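Local coordinates for uncharacterized protein (PDB 4TYZ), which is of unknown function, although its C-terminal GRAM domain, the part described here, belongs to a family linked to sterol binding and transfer, at residues Asp20-Ala25 with Leu37-His42. Residues are numbered along the deposited sequence; the frame is centred on the assembly and turned at random.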
loop_
_atom_site.group_PDB
_atom_site.type_symbol
_atom_site.label_atom_id
_atom_site.label_comp_id
_atom_site.label_asym_id
_atom_site.label_seq_id
_atom_site.Cartn_x
_atom_site.Cartn_y
_atom_site.Cartn_z
ATOM N N ASP A 20 2.644 8.642 6.082
ATOM C CA ASP A 20 3.411 8.686 4.849
ATOM C C ASP A 20 2.539 8.235 3.692
ATOM O O ASP A 20 1.477 7.639 3.890
ATOM C CB ASP A 20 4.665 7.810 4.946
ATOM C CG ASP A 20 5.869 8.429 4.251
ATOM O OD1 ASP A 20 7.011 8.116 4.655
ATOM O OD2 ASP A 20 5.676 9.224 3.308
ATOM N N SER A 21 2.983 8.532 2.481
ATOM C CA SER A 21 2.273 8.070 1.300
ATOM C C SER A 21 3.244 7.909 0.151
ATOM O O SER A 21 4.281 8.570 0.104
ATOM C CB SER A 21 1.150 9.029 0.913
ATOM O OG SER A 21 1.684 10.300 0.577
ATOM N N PHE A 22 2.888 7.024 -0.774
ATOM C CA PHE A 22 3.777 6.629 -1.858
ATOM C C PHE A 22 3.018 6.378 -3.150
ATOM O O PHE A 22 1.940 5.782 -3.146
ATOM C CB PHE A 22 4.550 5.363 -1.467
ATOM C CG PHE A 22 5.481 5.568 -0.312
ATOM C CD1 PHE A 22 6.758 6.063 -0.523
ATOM C CD2 PHE A 22 5.071 5.298 0.985
ATOM C CE1 PHE A 22 7.613 6.280 0.547
ATOM C CE2 PHE A 22 5.930 5.512 2.058
ATOM C CZ PHE A 22 7.196 6.006 1.829
ATOM N N ASN A 23 3.595 6.823 -4.259
ATOM C CA ASN A 23 3.080 6.451 -5.564
ATOM C C ASN A 23 3.405 4.997 -5.864
ATOM O O ASN A 23 4.546 4.561 -5.681
ATOM C CB ASN A 23 3.682 7.331 -6.645
ATOM C CG ASN A 23 3.325 8.785 -6.463
ATOM O OD1 ASN A 23 4.147 9.595 -6.022
ATOM N ND2 ASN A 23 2.087 9.126 -6.778
ATOM N N CYS A 24 2.411 4.254 -6.338
ATOM C CA CYS A 24 2.612 2.866 -6.750
ATOM C C CYS A 24 1.384 2.405 -7.507
ATOM O O CYS A 24 0.457 3.180 -7.734
ATOM C CB CYS A 24 2.883 1.939 -5.556
ATOM S SG CYS A 24 1.495 1.833 -4.389
ATOM N N ALA A 25 1.377 1.147 -7.911
ATOM C CA ALA A 25 0.223 0.604 -8.590
ATOM C C ALA A 25 -0.163 -0.690 -7.925
ATOM O O ALA A 25 0.681 -1.445 -7.451
ATOM C CB ALA A 25 0.501 0.389 -10.065
ATOM N N LEU A 37 -0.365 4.571 -2.065
ATOM C CA LEU A 37 -0.251 3.788 -0.843
ATOM C C LEU A 37 -0.233 4.749 0.337
ATOM O O LEU A 37 0.546 5.698 0.336
ATOM C CB LEU A 37 1.026 2.952 -0.879
ATOM C CG LEU A 37 1.182 1.995 0.290
ATOM C CD1 LEU A 37 0.158 0.909 0.091
ATOM C CD2 LEU A 37 2.602 1.425 0.332
ATOM N N PHE A 38 -1.111 4.526 1.314
ATOM C CA PHE A 38 -1.162 5.343 2.529
ATOM C C PHE A 38 -0.752 4.535 3.746
ATOM O O PHE A 38 -1.223 3.417 3.941
ATOM C CB PHE A 38 -2.570 5.886 2.771
ATOM C CG PHE A 38 -3.135 6.672 1.623
ATOM C CD1 PHE A 38 -2.888 8.029 1.510
ATOM C CD2 PHE A 38 -3.942 6.060 0.673
ATOM C CE1 PHE A 38 -3.437 8.763 0.472
ATOM C CE2 PHE A 38 -4.483 6.786 -0.368
ATOM C CZ PHE A 38 -4.237 8.137 -0.467
ATOM N N ILE A 39 0.096 5.122 4.584
ATOM C CA ILE A 39 0.530 4.478 5.813
ATOM C C ILE A 39 0.020 5.292 7.002
ATOM O O ILE A 39 0.295 6.487 7.111
ATOM C CB ILE A 39 2.051 4.348 5.842
ATOM C CG1 ILE A 39 2.484 3.385 4.725
ATOM C CG2 ILE A 39 2.536 3.877 7.201
ATOM C CD1 ILE A 39 3.936 3.402 4.444
ATOM N N THR A 40 -0.768 4.645 7.853
ATOM C CA THR A 40 -1.258 5.268 9.066
ATOM C C THR A 40 -0.786 4.411 10.241
ATOM O O THR A 40 -0.147 3.373 10.033
ATOM C CB THR A 40 -2.811 5.421 9.052
ATOM O OG1 THR A 40 -3.433 4.181 9.424
ATOM C CG2 THR A 40 -3.296 5.849 7.675
ATOM N N PRO A 41 -1.049 4.848 11.479
ATOM C CA PRO A 41 -0.527 4.012 12.566
ATOM C C PRO A 41 -1.120 2.593 12.614
ATOM O O PRO A 41 -0.419 1.671 13.036
ATOM C CB PRO A 41 -0.908 4.808 13.823
ATOM C CG PRO A 41 -0.962 6.240 13.355
ATOM C CD PRO A 41 -1.534 6.157 11.958
ATOM N N HIS A 42 -2.358 2.410 12.163
ATOM C CA HIS A 42 -3.003 1.097 12.257
ATOM C C HIS A 42 -3.322 0.446 10.914
ATOM O O HIS A 42 -3.654 -0.743 10.884
ATOM C CB HIS A 42 -4.300 1.199 13.066
ATOM C CG HIS A 42 -4.084 1.592 14.489
ATOM N ND1 HIS A 42 -4.440 2.830 14.979
ATOM C CD2 HIS A 42 -3.525 0.918 15.520
ATOM C CE1 HIS A 42 -4.111 2.900 16.259
ATOM N NE2 HIS A 42 -3.557 1.757 16.611
#
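With CG anti to its carbonyl carbon (chi1 -65°), F22 meets I39, whose CG1 is likewise anti to the carbonyl carbon and whose chi2 of 167° extends CD1. The two side chains cross obliquely, and I39 CD1 lies at the ring edge, near the ring plane, 3.8 Å from F22 CE2. Farther along, C24 SG, set between its own backbone N and carbonyl carbon, rests 3.7 Å from L37 CB. Helix 96-107 packs over F22 and I39, with A99 against F22 and A102 and L103 against I39.

The backbones run antiparallel. F22 and L37 form a hydrogen-bonded pair gripped from both directions: L37 N donates to F22 O at 2.8 Å and F22 N to L37 O at 2.9 Å. At D20 and I39 the ladder is uneven, since I39 N reaches D20 O at 3.0 Å whereas the return bond from D20 N to I39 O is weak. Between them lies the non-hydrogen-bonded pair S21 and F38, facing helix 2-9, where S21 CA makes a CA-H...O contact of 3.1 Å with L37 O. D20 OD2 accepts from S21 N on its anti side.

Strands 20-28 and 31-39 thus form a hairpin in the antiparallel sheet of the GRAM domain, a PH-like fold. The two bonds between F22 and L37 satisfy backbone N and O atoms of buried residues, while apolar F22 and I39 pack against the C-terminal helix and C24 lies against F93 and F46.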